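Local coordinates for protein DMATS type aromatic prenyltransferase (Streptomyces coelicolor, PDB 6ZS0) that probably catalyses the transfer of a dimethylallyl group from dimethylallyl diphosphate to C5 of the indole ring of tryptophan, at residues A[103-108]-A[136-141]; A[179-184]-A[266-271]; A[293-296]-A[301-304]. One frame throughout, in Å; residues are numbered along the deposited sequence.

Interaction 1: A[103-108]-A[136-141]; sequences RTMARR and CALELR
Met-105 and Leu-138 are where the two backbones come nearest, with CA atoms 10.2 Å apart. One segment is part of helix 91-109 and the other runs along strand 135-139, so this is a helix lying against the outside of a β-barrel. It fits the ABBA prenyltransferase fold, in which helices surround an antiparallel barrel. The strand alternates in the usual way, and its alternate residues Cys-136 and Leu-138 send their CB atoms toward the helix.

From the helix, a single side chain bridges the gap. Met-105 has CG anti to its carbonyl carbon (chi1 -66°), and beyond CG the chain is extended, which carries the sulfur out to the strand. Met-105 and Leu-138 reach toward each other tip to tip, and Met-105 SD lies 4.0 Å from Leu-138 CD2. All three residues are buried, and the contact is purely apolar. It covers a modest area, 104 Å² over both sides.

Phe-111 also touches Met-105. Leu-138 packs as well on Val-34 of helix 25-39, and both Cys-136 and Leu-138 touch Val-148 of the next strand.

Cys-136 has two conformers, so its part in the contact is less certain than that of Leu-138. In the conformer described here, SG is anti to the backbone N (chi1 -175°). The two sulfurs then meet in van der Waals contact: Met-105 SD is 3.9 Å from Cys-136 SG, and the methyl CE of Met-105 is 4.0 Å from that same SG.

Interaction 2: A[179-184]-A[266-271]; sequences FDSLPQ and ERPSGF
The flat group at this contact is the peptide of Glu-266, which meets Ser-181 through its carbonyl oxygen. Glu-266 O lies 3.2 Å from Ser-181 OG and equally 3.2 Å from Ser-181 CB. Pro-268 is the second partner. Its puckered ring offers CD to the serine through one atom rather than by stacking, with Pro-268 CD 3.5 Å from Ser-181 OG. The hydroxyl makes its hydrogen bond elsewhere, with Ala-178 O. Its position between the backbone N and the carbonyl carbon (chi1 73°) places OG where it meets Pro-268 CD while bonding to Ala-178 O. The backbones are closest at Ser-181 and Arg-267, with CA atoms 5.7 Å apart.

The long charged side chains at this surface have other partners. Arg-267 forms a salt bridge with Asp-224, and Glu-266 OE1 accepts from Gln-177 N.

The contact joins two loops beside the barrel. Segment 179-184 lies in the loop between helix 162-175 and strand 191-195, and segment 266-271 leads into strand 270-275. There Ser-269 and Gly-270 both face Ser-259 in a classic beta bulge. Ser-181 and Pro-268 both rest on Phe-260 of strand 254-260, while Phe-179 packs back on helix 162-175.

Interaction 3: A[293-296]-A[301-304]; sequences TVLH and DASV
Leu-295 and His-296, near the end of helix 284-297, both reach Ala-302, just ahead of helix 303-312. This is a short connection of two consecutive helices. Leu-295 has CG anti to its carbonyl carbon (chi1 -75°). This sends the isobutyl group across to the second segment, where CD1 does the touching. Leu-295 CD1 is 3.7 Å from Ala-302 CB and 3.8 Å from Ala-302 CA. The methyl group of Ala-302 points back at the first helix and is buried.

His-296 takes a similar first torsion, but its CB does not aim straight at the partner. The ring swings its far end over instead. His-296 NE2 comes 4.0 Å from Ala-302 CB and meets it obliquely. Ala-302 CB is thus touched by both side chains.

CB of Asp-301 points away from 293-296. Its carboxylate is gripped twice by Ser-303. Ser-303 OG donates to Asp-301 OD1 at 2.6 Å, and Asp-301 OD1 accepts with its syn lone pair. Ser-303 N makes a weak but nearly straight capping bond to Asp-301 OD2, 3.3 Å long at 170°. Together they should limit the rotation of the carboxylate.

Leu-295 also packs on Phe-70 and Val-339 of the barrel strands. The chemistry is therefore divided. The contact between the segments is mainly carbon against carbon, while the side-chain bonds of Asp-301 to Ser-303 lie within 301-304 and order the helix start. His-296 NE2 and Asp-301 OD2 are 5.3 Å apart and not in contact, though a charged His-296 could feel the carboxylate.

How the interactions relate
The three contacts lie at separate places around one antiparallel barrel and follow one another along the chain. Interactions 1 and 2 both reach its sheet, at strands 135-139 and 270-275, with centres 27 Å apart and nearest atoms about 15 Å apart. The centre of interaction 3 is 29 Å from that of interaction 1 and 30 Å from that of interaction 2, with nearest atoms about 12 Å apart in both pairs. Strand 270-275 is followed in the chain by helix 284-297 of interaction 3. Interaction 1 joins a helix to the barrel wall, interaction 2 lies at surface loops and interaction 3 joins two outer helices. In ABBA prenyltransferases the substrates bind inside the barrel; none of the three can be assigned to that site.

Interaction 1: A[103-108]-A[136-141]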
ATOM      1  N   ARG A 103      10.531  -1.916  15.760  0.56 15.92           N
ATOM      2  CA  ARG A 103      11.519  -2.606  16.627  0.56 16.27           C
ATOM      3  C   ARG A 103      10.805  -3.609  17.526  0.56 16.34           C
ATOM      4  O   ARG A 103      11.366  -4.673  17.753  0.56 16.45           O
ATOM      5  CB  ARG A 103      12.334  -1.593  17.401  0.56 16.41           C
ATOM      6  CG  ARG A 103      13.362  -0.940  16.506  0.56 16.61           C
ATOM      7  CD  ARG A 103      14.032   0.179  17.212  0.56 16.99           C
ATOM      8  NE  ARG A 103      15.100   0.648  16.356  0.56 17.72           N
ATOM      9  CZ  ARG A 103      15.800   1.738  16.581  0.56 17.79           C
ATOM     10  NH1 ARG A 103      15.524   2.505  17.622  0.56 17.95           N
ATOM     11  NH2 ARG A 103      16.775   2.054  15.746  0.56 18.18           N
ATOM     12  N   THR A 104       9.627  -3.282  18.033  1.00 16.10           N
ATOM     13  CA  THR A 104       8.831  -4.251  18.815  1.00 16.74           C
ATOM     14  C   THR A 104       8.515  -5.480  17.967  1.00 16.68           C
ATOM     15  O   THR A 104       8.662  -6.617  18.440  1.00 16.31           O
ATOM     16  CB  THR A 104       7.590  -3.581  19.387  1.00 17.26           C
ATOM     17  OG1 THR A 104       8.094  -2.539  20.232  1.00 18.33           O
ATOM     18  CG2 THR A 104       6.729  -4.538  20.178  1.00 17.56           C
ATOM     19  N   MET A 105       8.140  -5.293  16.713  1.00 16.17           N
ATOM     20  CA  MET A 105       7.872  -6.453  15.830  1.00 16.82           C
ATOM     21  C   MET A 105       9.159  -7.258  15.652  1.00 16.91           C
ATOM     22  O   MET A 105       9.083  -8.502  15.639  1.00 16.55           O
ATOM     23  CB  MET A 105       7.367  -5.967  14.473  1.00 17.74           C
ATOM     24  CG  MET A 105       6.035  -5.293  14.565  1.00 18.22           C
ATOM     25  SD  MET A 105       5.640  -4.508  12.951  1.00 20.77           S
ATOM     26  CE  MET A 105       4.216  -3.534  13.428  1.00 20.61           C
ATOM     27  N   ALA A 106      10.293  -6.595  15.493  1.00 16.82           N
ATOM     28  CA  ALA A 106      11.606  -7.260  15.289  1.00 17.89           C
ATOM     29  C   ALA A 106      11.961  -8.072  16.530  1.00 18.65           C
ATOM     30  O   ALA A 106      12.518  -9.188  16.338  1.00 19.90           O
ATOM     31  CB  ALA A 106      12.688  -6.282  14.959  1.00 18.05           C
ATOM     32  N   ARG A 107      11.674  -7.595  17.721  1.00 19.16           N
ATOM     33  CA  ARG A 107      12.004  -8.353  18.962  1.00 20.33           C
ATOM     34  C   ARG A 107      11.081  -9.564  19.060  1.00 21.42           C
ATOM     35  O   ARG A 107      11.483 -10.582  19.667  1.00 22.43           O
ATOM     36  CB  ARG A 107      11.905  -7.473  20.192  1.00 20.78           C
ATOM     37  CG  ARG A 107      12.946  -6.368  20.237  1.00 20.86           C
ATOM     38  CD  ARG A 107      13.000  -5.743  21.615  1.00 21.48           C
ATOM     39  NE  ARG A 107      11.720  -5.196  22.041  1.00 21.87           N
ATOM     40  CZ  ARG A 107      11.234  -3.998  21.729  1.00 22.50           C
ATOM     41  NH1 ARG A 107      10.053  -3.632  22.200  1.00 22.39           N
ATOM     42  NH2 ARG A 107      11.918  -3.169  20.954  1.00 22.81           N
ATOM     43  N   ARG A 108       9.907  -9.490  18.477  1.00 21.12           N
ATOM     44  CA  ARG A 108       8.943 -10.605  18.506  1.00 22.32           C
ATOM     45  C   ARG A 108       9.344 -11.697  17.511  1.00 22.70           C
ATOM     46  O   ARG A 108       9.305 -12.895  17.911  1.00 23.79           O
ATOM     47  CB  ARG A 108       7.543 -10.101  18.198  1.00 23.16           C
ATOM     48  CG  ARG A 108       6.476 -11.184  18.254  1.00 24.72           C
ATOM     49  CD  ARG A 108       5.102 -10.590  18.231  1.00 26.17           C
ATOM     50  NE  ARG A 108       4.120 -11.661  18.167  1.00 28.40           N
ATOM     51  CZ  ARG A 108       2.813 -11.499  18.179  1.00 29.69           C
ATOM     52  NH1 ARG A 108       2.030 -12.561  18.087  1.00 31.38           N
ATOM     53  NH2 ARG A 108       2.292 -10.290  18.274  1.00 30.13           N
ATOM     54  N   CYS A 136       4.086   0.936   7.983  0.69 13.71           N
ATOM     55  CA  CYS A 136       4.417  -0.491   8.035  0.69 14.69           C
ATOM     56  C   CYS A 136       3.327  -1.271   7.307  0.69 14.54           C
ATOM     57  O   CYS A 136       2.147  -1.033   7.578  0.69 14.26           O
ATOM     58  CB  CYS A 136       4.571  -0.918   9.480  0.69 15.30           C
ATOM     59  SG  CYS A 136       5.127  -2.626   9.625  0.69 17.44           S
ATOM     60  N   ALA A 137       3.719  -2.172   6.396  1.00 14.95           N
ATOM     61  CA  ALA A 137       2.774  -3.138   5.806  1.00 15.38           C
ATOM     62  C   ALA A 137       3.128  -4.528   6.329  1.00 16.14           C
ATOM     63  O   ALA A 137       4.305  -4.906   6.318  1.00 16.40           O
ATOM     64  CB  ALA A 137       2.834  -3.111   4.318  1.00 15.69           C
ATOM     65  N   LEU A 138       2.120  -5.228   6.769  1.00 16.79           N
ATOM     66  CA  LEU A 138       2.241  -6.606   7.270  1.00 18.62           C
ATOM     67  C   LEU A 138       1.586  -7.553   6.259  1.00 18.96           C
ATOM     68  O   LEU A 138       0.412  -7.373   5.965  1.00 18.45           O
ATOM     69  CB  LEU A 138       1.568  -6.661   8.636  1.00 19.62           C
ATOM     70  CG  LEU A 138       2.249  -5.767   9.679  1.00 21.22           C
ATOM     71  CD1 LEU A 138       1.356  -5.471  10.855  1.00 22.54           C
ATOM     72  CD2 LEU A 138       3.548  -6.394  10.125  1.00 21.87           C
ATOM     73  N   GLU A 139       2.351  -8.501   5.729  1.00 20.26           N
ATOM     74  CA  GLU A 139       1.797  -9.590   4.895  1.00 22.11           C
ATOM     75  C   GLU A 139       1.319 -10.679   5.849  1.00 21.09           C
ATOM     76  O   GLU A 139       2.165 -11.238   6.604  1.00 21.19           O
ATOM     77  CB  GLU A 139       2.817 -10.164   3.930  1.00 24.26           C
ATOM     78  CG  GLU A 139       2.145 -11.140   2.953  1.00 27.29           C
ATOM     79  CD  GLU A 139       3.065 -12.030   2.144  1.00 30.63           C
ATOM     80  OE1 GLU A 139       4.303 -11.904   2.308  1.00 34.46           O
ATOM     81  OE2 GLU A 139       2.531 -12.879   1.364  1.00 32.61           O
ATOM     82  N   LEU A 140       0.022 -10.929   5.851  1.00 20.68           N
ATOM     83  CA  LEU A 140      -0.656 -11.803   6.831  1.00 21.21           C
ATOM     84  C   LEU A 140      -0.511 -13.259   6.376  1.00 22.10           C
ATOM     85  O   LEU A 140      -1.456 -13.805   5.832  1.00 22.00           O
ATOM     86  CB  LEU A 140      -2.094 -11.343   6.927  1.00 21.34           C
ATOM     87  CG  LEU A 140      -2.260  -9.914   7.440  1.00 20.89           C
ATOM     88  CD1 LEU A 140      -3.650  -9.713   7.980  1.00 21.35           C
ATOM     89  CD2 LEU A 140      -1.211  -9.559   8.496  1.00 21.08           C
ATOM     90  N   ARG A 141       0.680 -13.801   6.563  1.00 23.46           N
ATOM     91  CA  ARG A 141       1.076 -15.147   6.079  1.00 25.75           C
ATOM     92  C   ARG A 141       0.487 -16.209   6.985  1.00 25.61           C
ATOM     93  O   ARG A 141       0.473 -16.054   8.193  1.00 24.68           O
ATOM     94  CB  ARG A 141       2.593 -15.320   6.082  1.00 27.78           C
ATOM     95  CG  ARG A 141       3.327 -14.289   5.257  1.00 30.44           C
ATOM     96  CD  ARG A 141       4.597 -14.839   4.689  1.00 34.18           C
ATOM     97  NE  ARG A 141       5.782 -14.431   5.420  1.00 37.16           N
ATOM     98  CZ  ARG A 141       6.745 -13.636   4.932  1.00 39.03           C
ATOM     99  NH1 ARG A 141       6.656 -13.136   3.710  1.00 40.79           N
ATOM    100  NH2 ARG A 141       7.799 -13.339   5.674  1.00 40.29           N
TER

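Interaction 2: A[179-184]-A[266-271]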
ATOM      1  N   PHE A 179      20.101   4.102  -8.844  1.00 27.61           N
ATOM      2  CA  PHE A 179      19.249   5.295  -9.069  1.00 27.97           C
ATOM      3  C   PHE A 179      19.136   5.596 -10.565  1.00 28.34           C
ATOM      4  O   PHE A 179      18.042   5.969 -11.033  1.00 26.76           O
ATOM      5  CB  PHE A 179      19.797   6.529  -8.365  1.00 28.61           C
ATOM      6  CG  PHE A 179      18.919   7.723  -8.589  1.00 28.27           C
ATOM      7  CD1 PHE A 179      17.756   7.883  -7.854  1.00 28.24           C
ATOM      8  CD2 PHE A 179      19.209   8.636  -9.594  1.00 29.05           C
ATOM      9  CE1 PHE A 179      16.931   8.973  -8.079  1.00 27.88           C
ATOM     10  CE2 PHE A 179      18.375   9.716  -9.829  1.00 29.41           C
ATOM     11  CZ  PHE A 179      17.233   9.876  -9.077  1.00 28.67           C
ATOM     12  N   ASP A 180      20.244   5.462 -11.293  1.00 29.98           N
ATOM     13  CA  ASP A 180      20.333   5.836 -12.734  1.00 30.70           C
ATOM     14  C   ASP A 180      19.599   4.840 -13.643  1.00 29.32           C
ATOM     15  O   ASP A 180      19.381   5.204 -14.800  1.00 29.95           O
ATOM     16  CB  ASP A 180      21.793   6.047 -13.132  1.00 32.70           C
ATOM     17  CG  ASP A 180      22.378   7.241 -12.409  1.00 34.31           C
ATOM     18  OD1 ASP A 180      21.704   8.282 -12.381  1.00 35.87           O
ATOM     19  OD2 ASP A 180      23.486   7.117 -11.863  1.00 37.11           O
ATOM     20  N   SER A 181      19.176   3.677 -13.144  1.00 28.04           N
ATOM     21  CA  SER A 181      18.352   2.684 -13.886  1.00 28.07           C
ATOM     22  C   SER A 181      16.862   3.060 -13.843  1.00 27.55           C
ATOM     23  O   SER A 181      16.086   2.457 -14.596  1.00 28.13           O
ATOM     24  CB  SER A 181      18.549   1.297 -13.350  1.00 28.82           C
ATOM     25  OG  SER A 181      17.907   1.162 -12.087  1.00 28.80           O
ATOM     26  N   LEU A 182      16.468   3.992 -12.978  1.00 26.59           N
ATOM     27  CA  LEU A 182      15.031   4.337 -12.795  1.00 25.87           C
ATOM     28  C   LEU A 182      14.565   5.214 -13.958  1.00 25.78           C
ATOM     29  O   LEU A 182      15.303   6.099 -14.411  1.00 25.06           O
ATOM     30  CB  LEU A 182      14.815   5.051 -11.464  1.00 25.42           C
ATOM     31  CG  LEU A 182      15.099   4.244 -10.204  1.00 25.14           C
ATOM     32  CD1 LEU A 182      15.186   5.172  -9.007  1.00 25.14           C
ATOM     33  CD2 LEU A 182      14.050   3.179  -9.982  1.00 25.23           C
ATOM     34  N   PRO A 183      13.321   5.010 -14.450  1.00 24.61           N
ATOM     35  CA  PRO A 183      12.748   5.889 -15.462  1.00 24.44           C
ATOM     36  C   PRO A 183      12.462   7.285 -14.894  1.00 24.27           C
ATOM     37  O   PRO A 183      12.484   7.459 -13.684  1.00 23.30           O
ATOM     38  CB  PRO A 183      11.455   5.172 -15.860  1.00 24.64           C
ATOM     39  CG  PRO A 183      11.057   4.442 -14.597  1.00 24.33           C
ATOM     40  CD  PRO A 183      12.381   3.960 -14.025  1.00 24.68           C
ATOM     41  N   GLN A 184      12.229   8.245 -15.780  1.00 24.59           N
ATOM     42  CA  GLN A 184      11.781   9.622 -15.468  1.00 25.63           C
ATOM     43  C   GLN A 184      10.470   9.526 -14.665  1.00 24.39           C
ATOM     44  O   GLN A 184       9.599   8.693 -15.008  1.00 23.63           O
ATOM     45  CB  GLN A 184      11.625  10.419 -16.780  1.00 27.90           C
ATOM     46  CG  GLN A 184      11.361  11.932 -16.633  1.00 29.93           C
ATOM     47  CD  GLN A 184      11.478  12.733 -17.931  1.00 31.43           C
ATOM     48  OE1 GLN A 184      11.479  12.188 -19.044  1.00 34.27           O
ATOM     49  NE2 GLN A 184      11.562  14.048 -17.806  1.00 30.31           N
ATOM     50  N   GLU A 266      22.478  -3.130 -10.128  1.00 42.54           N
ATOM     51  CA  GLU A 266      22.216  -1.717 -10.480  1.00 43.18           C
ATOM     52  C   GLU A 266      20.904  -1.603 -11.260  1.00 41.42           C
ATOM     53  O   GLU A 266      20.563  -0.491 -11.632  1.00 41.02           O
ATOM     54  CB  GLU A 266      23.391  -1.151 -11.275  1.00 45.21           C
ATOM     55  CG  GLU A 266      24.646  -0.996 -10.430  1.00 47.27           C
ATOM     56  CD  GLU A 266      25.715  -0.108 -11.039  1.00 48.28           C
ATOM     57  OE1 GLU A 266      25.873   1.040 -10.554  1.00 48.18           O
ATOM     58  OE2 GLU A 266      26.384  -0.565 -11.995  1.00 49.21           O
ATOM     59  N   ARG A 267      20.201  -2.713 -11.479  1.00 40.68           N
ATOM     60  CA  ARG A 267      18.955  -2.765 -12.285  1.00 40.89           C
ATOM     61  C   ARG A 267      17.881  -3.473 -11.475  1.00 37.32           C
ATOM     62  O   ARG A 267      18.183  -4.405 -10.747  1.00 36.03           O
ATOM     63  CB  ARG A 267      19.236  -3.469 -13.615  1.00 44.44           C
ATOM     64  CG  ARG A 267      20.309  -2.770 -14.441  1.00 48.11           C
ATOM     65  CD  ARG A 267      20.506  -3.349 -15.830  1.00 50.92           C
ATOM     66  NE  ARG A 267      19.390  -3.062 -16.730  1.00 53.40           N
ATOM     67  CZ  ARG A 267      18.407  -3.915 -17.040  1.00 54.68           C
ATOM     68  NH1 ARG A 267      17.446  -3.539 -17.876  1.00 55.97           N
ATOM     69  NH2 ARG A 267      18.377  -5.129 -16.514  1.00 53.31           N
ATOM     70  N   PRO A 268      16.605  -3.027 -11.538  1.00 34.34           N
ATOM     71  CA  PRO A 268      15.541  -3.684 -10.784  1.00 32.81           C
ATOM     72  C   PRO A 268      15.091  -5.019 -11.389  1.00 31.41           C
ATOM     73  O   PRO A 268      15.145  -5.170 -12.591  1.00 31.43           O
ATOM     74  CB  PRO A 268      14.397  -2.651 -10.809  1.00 32.81           C
ATOM     75  CG  PRO A 268      14.624  -1.885 -12.086  1.00 33.45           C
ATOM     76  CD  PRO A 268      16.130  -1.843 -12.268  1.00 34.21           C
ATOM     77  N   SER A 269      14.695  -5.947 -10.521  1.00 29.84           N
ATOM     78  CA  SER A 269      14.185  -7.292 -10.896  0.79 29.67           C
ATOM     79  C   SER A 269      12.659  -7.331 -10.795  1.00 28.81           C
ATOM     80  O   SER A 269      12.065  -8.346 -11.170  1.00 29.64           O
ATOM     81  CB  SER A 269      14.808  -8.356 -10.046  0.79 29.92           C
ATOM     82  OG  SER A 269      14.530  -8.113  -8.691  0.79 29.80           O
ATOM     83  N   GLY A 270      12.040  -6.260 -10.296  1.00 27.27           N
ATOM     84  CA  GLY A 270      10.576  -6.249 -10.151  1.00 26.28           C
ATOM     85  C   GLY A 270      10.020  -4.889 -10.465  1.00 24.61           C
ATOM     86  O   GLY A 270      10.755  -3.889 -10.297  1.00 24.34           O
ATOM     87  N   PHE A 271       8.802  -4.860 -10.996  1.00 23.86           N
ATOM     88  CA  PHE A 271       8.112  -3.613 -11.395  1.00 23.00           C
ATOM     89  C   PHE A 271       6.620  -3.728 -11.105  1.00 22.09           C
ATOM     90  O   PHE A 271       5.994  -4.734 -11.475  1.00 22.24           O
ATOM     91  CB  PHE A 271       8.352  -3.333 -12.870  1.00 23.32           C
ATOM     92  CG  PHE A 271       7.453  -2.272 -13.438  1.00 23.16           C
ATOM     93  CD1 PHE A 271       6.304  -2.609 -14.130  1.00 23.38           C
ATOM     94  CD2 PHE A 271       7.736  -0.932 -13.240  1.00 23.05           C
ATOM     95  CE1 PHE A 271       5.481  -1.625 -14.662  1.00 23.86           C
ATOM     96  CE2 PHE A 271       6.906   0.046 -13.766  1.00 22.81           C
ATOM     97  CZ  PHE A 271       5.784  -0.302 -14.489  1.00 23.15           C
TER

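Interaction 3: A[293-296]-A[301-304]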
ATOM      1  N   THR A 293     -12.138  -7.907 -14.605  1.00 25.60           N
ATOM      2  CA  THR A 293     -11.585  -8.007 -15.988  1.00 26.10           C
ATOM      3  C   THR A 293     -10.066  -8.218 -15.932  1.00 26.30           C
ATOM      4  O   THR A 293      -9.557  -9.090 -16.646  1.00 26.31           O
ATOM      5  CB  THR A 293     -11.941  -6.787 -16.836  1.00 26.64           C
ATOM      6  OG1 THR A 293     -13.366  -6.697 -16.866  1.00 27.37           O
ATOM      7  CG2 THR A 293     -11.378  -6.871 -18.240  1.00 26.77           C
ATOM      8  N   VAL A 294      -9.351  -7.459 -15.114  1.00 25.15           N
ATOM      9  CA  VAL A 294      -7.868  -7.594 -15.001  1.00 25.77           C
ATOM     10  C   VAL A 294      -7.529  -8.996 -14.494  1.00 26.71           C
ATOM     11  O   VAL A 294      -6.587  -9.634 -15.031  1.00 27.45           O
ATOM     12  CB  VAL A 294      -7.267  -6.519 -14.084  1.00 25.61           C
ATOM     13  CG1 VAL A 294      -5.777  -6.754 -13.872  1.00 25.50           C
ATOM     14  CG2 VAL A 294      -7.523  -5.120 -14.639  1.00 25.82           C
ATOM     15  N   LEU A 295      -8.237  -9.454 -13.470  1.00 27.07           N
ATOM     16  CA  LEU A 295      -7.988 -10.782 -12.881  1.00 26.67           C
ATOM     17  C   LEU A 295      -8.203 -11.852 -13.959  1.00 27.88           C
ATOM     18  O   LEU A 295      -7.291 -12.724 -14.145  1.00 27.76           O
ATOM     19  CB  LEU A 295      -8.915 -10.975 -11.681  1.00 26.78           C
ATOM     20  CG  LEU A 295      -8.518 -10.197 -10.432  1.00 26.33           C
ATOM     21  CD1 LEU A 295      -9.646 -10.237  -9.411  1.00 26.55           C
ATOM     22  CD2 LEU A 295      -7.238 -10.760  -9.830  1.00 26.56           C
ATOM     23  N   HIS A 296      -9.312 -11.761 -14.687  1.00 28.40           N
ATOM     24  CA  HIS A 296      -9.663 -12.740 -15.754  1.00 30.82           C
ATOM     25  C   HIS A 296      -8.556 -12.764 -16.824  1.00 32.73           C
ATOM     26  O   HIS A 296      -8.180 -13.887 -17.270  1.00 34.09           O
ATOM     27  CB  HIS A 296     -11.057 -12.437 -16.309  1.00 30.38           C
ATOM     28  CG  HIS A 296     -12.156 -12.710 -15.332  1.00 30.20           C
ATOM     29  ND1 HIS A 296     -13.443 -12.228 -15.510  1.00 30.08           N
ATOM     30  CD2 HIS A 296     -12.162 -13.354 -14.153  1.00 30.36           C
ATOM     31  CE1 HIS A 296     -14.193 -12.597 -14.516  1.00 29.54           C
ATOM     32  NE2 HIS A 296     -13.438 -13.297 -13.662  1.00 30.98           N
ATOM     33  N   ASP A 301      -9.593 -16.049 -10.714  1.00 38.95           N
ATOM     34  CA  ASP A 301     -11.013 -15.871 -10.314  1.00 39.51           C
ATOM     35  C   ASP A 301     -11.150 -14.603  -9.474  1.00 37.06           C
ATOM     36  O   ASP A 301     -10.236 -14.346  -8.686  1.00 37.38           O
ATOM     37  CB  ASP A 301     -11.518 -17.056  -9.489  1.00 42.02           C
ATOM     38  CG  ASP A 301     -12.845 -16.782  -8.796  1.00 42.72           C
ATOM     39  OD1 ASP A 301     -12.886 -16.815  -7.556  1.00 44.02           O
ATOM     40  OD2 ASP A 301     -13.799 -16.505  -9.488  1.00 46.03           O
ATOM     41  N   ALA A 302     -12.282 -13.904  -9.598  1.00 34.34           N
ATOM     42  CA  ALA A 302     -12.567 -12.601  -8.953  1.00 32.57           C
ATOM     43  C   ALA A 302     -13.603 -12.712  -7.816  1.00 31.51           C
ATOM     44  O   ALA A 302     -13.824 -11.715  -7.147  1.00 30.59           O
ATOM     45  CB  ALA A 302     -13.040 -11.644 -10.008  1.00 32.32           C
ATOM     46  N   SER A 303     -14.236 -13.873  -7.583  1.00 31.65           N
ATOM     47  CA  SER A 303     -15.293 -14.020  -6.547  1.00 31.11           C
ATOM     48  C   SER A 303     -14.752 -13.654  -5.150  1.00 28.64           C
ATOM     49  O   SER A 303     -15.510 -13.079  -4.359  1.00 27.84           O
ATOM     50  CB  SER A 303     -15.912 -15.411  -6.577  1.00 33.18           C
ATOM     51  OG  SER A 303     -14.982 -16.386  -6.156  1.00 35.05           O
ATOM     52  N   VAL A 304     -13.482 -13.929  -4.851  1.00 27.48           N
ATOM     53  CA  VAL A 304     -12.901 -13.575  -3.524  1.00 26.05           C
ATOM     54  C   VAL A 304     -12.930 -12.049  -3.371  1.00 24.28           C
ATOM     55  O   VAL A 304     -13.258 -11.583  -2.290  1.00 23.96           O
ATOM     56  CB  VAL A 304     -11.486 -14.154  -3.314  1.00 26.48           C
ATOM     57  CG1 VAL A 304     -10.749 -13.497  -2.160  1.00 26.06           C
ATOM     58  CG2 VAL A 304     -11.521 -15.654  -3.084  1.00 27.30           C
TER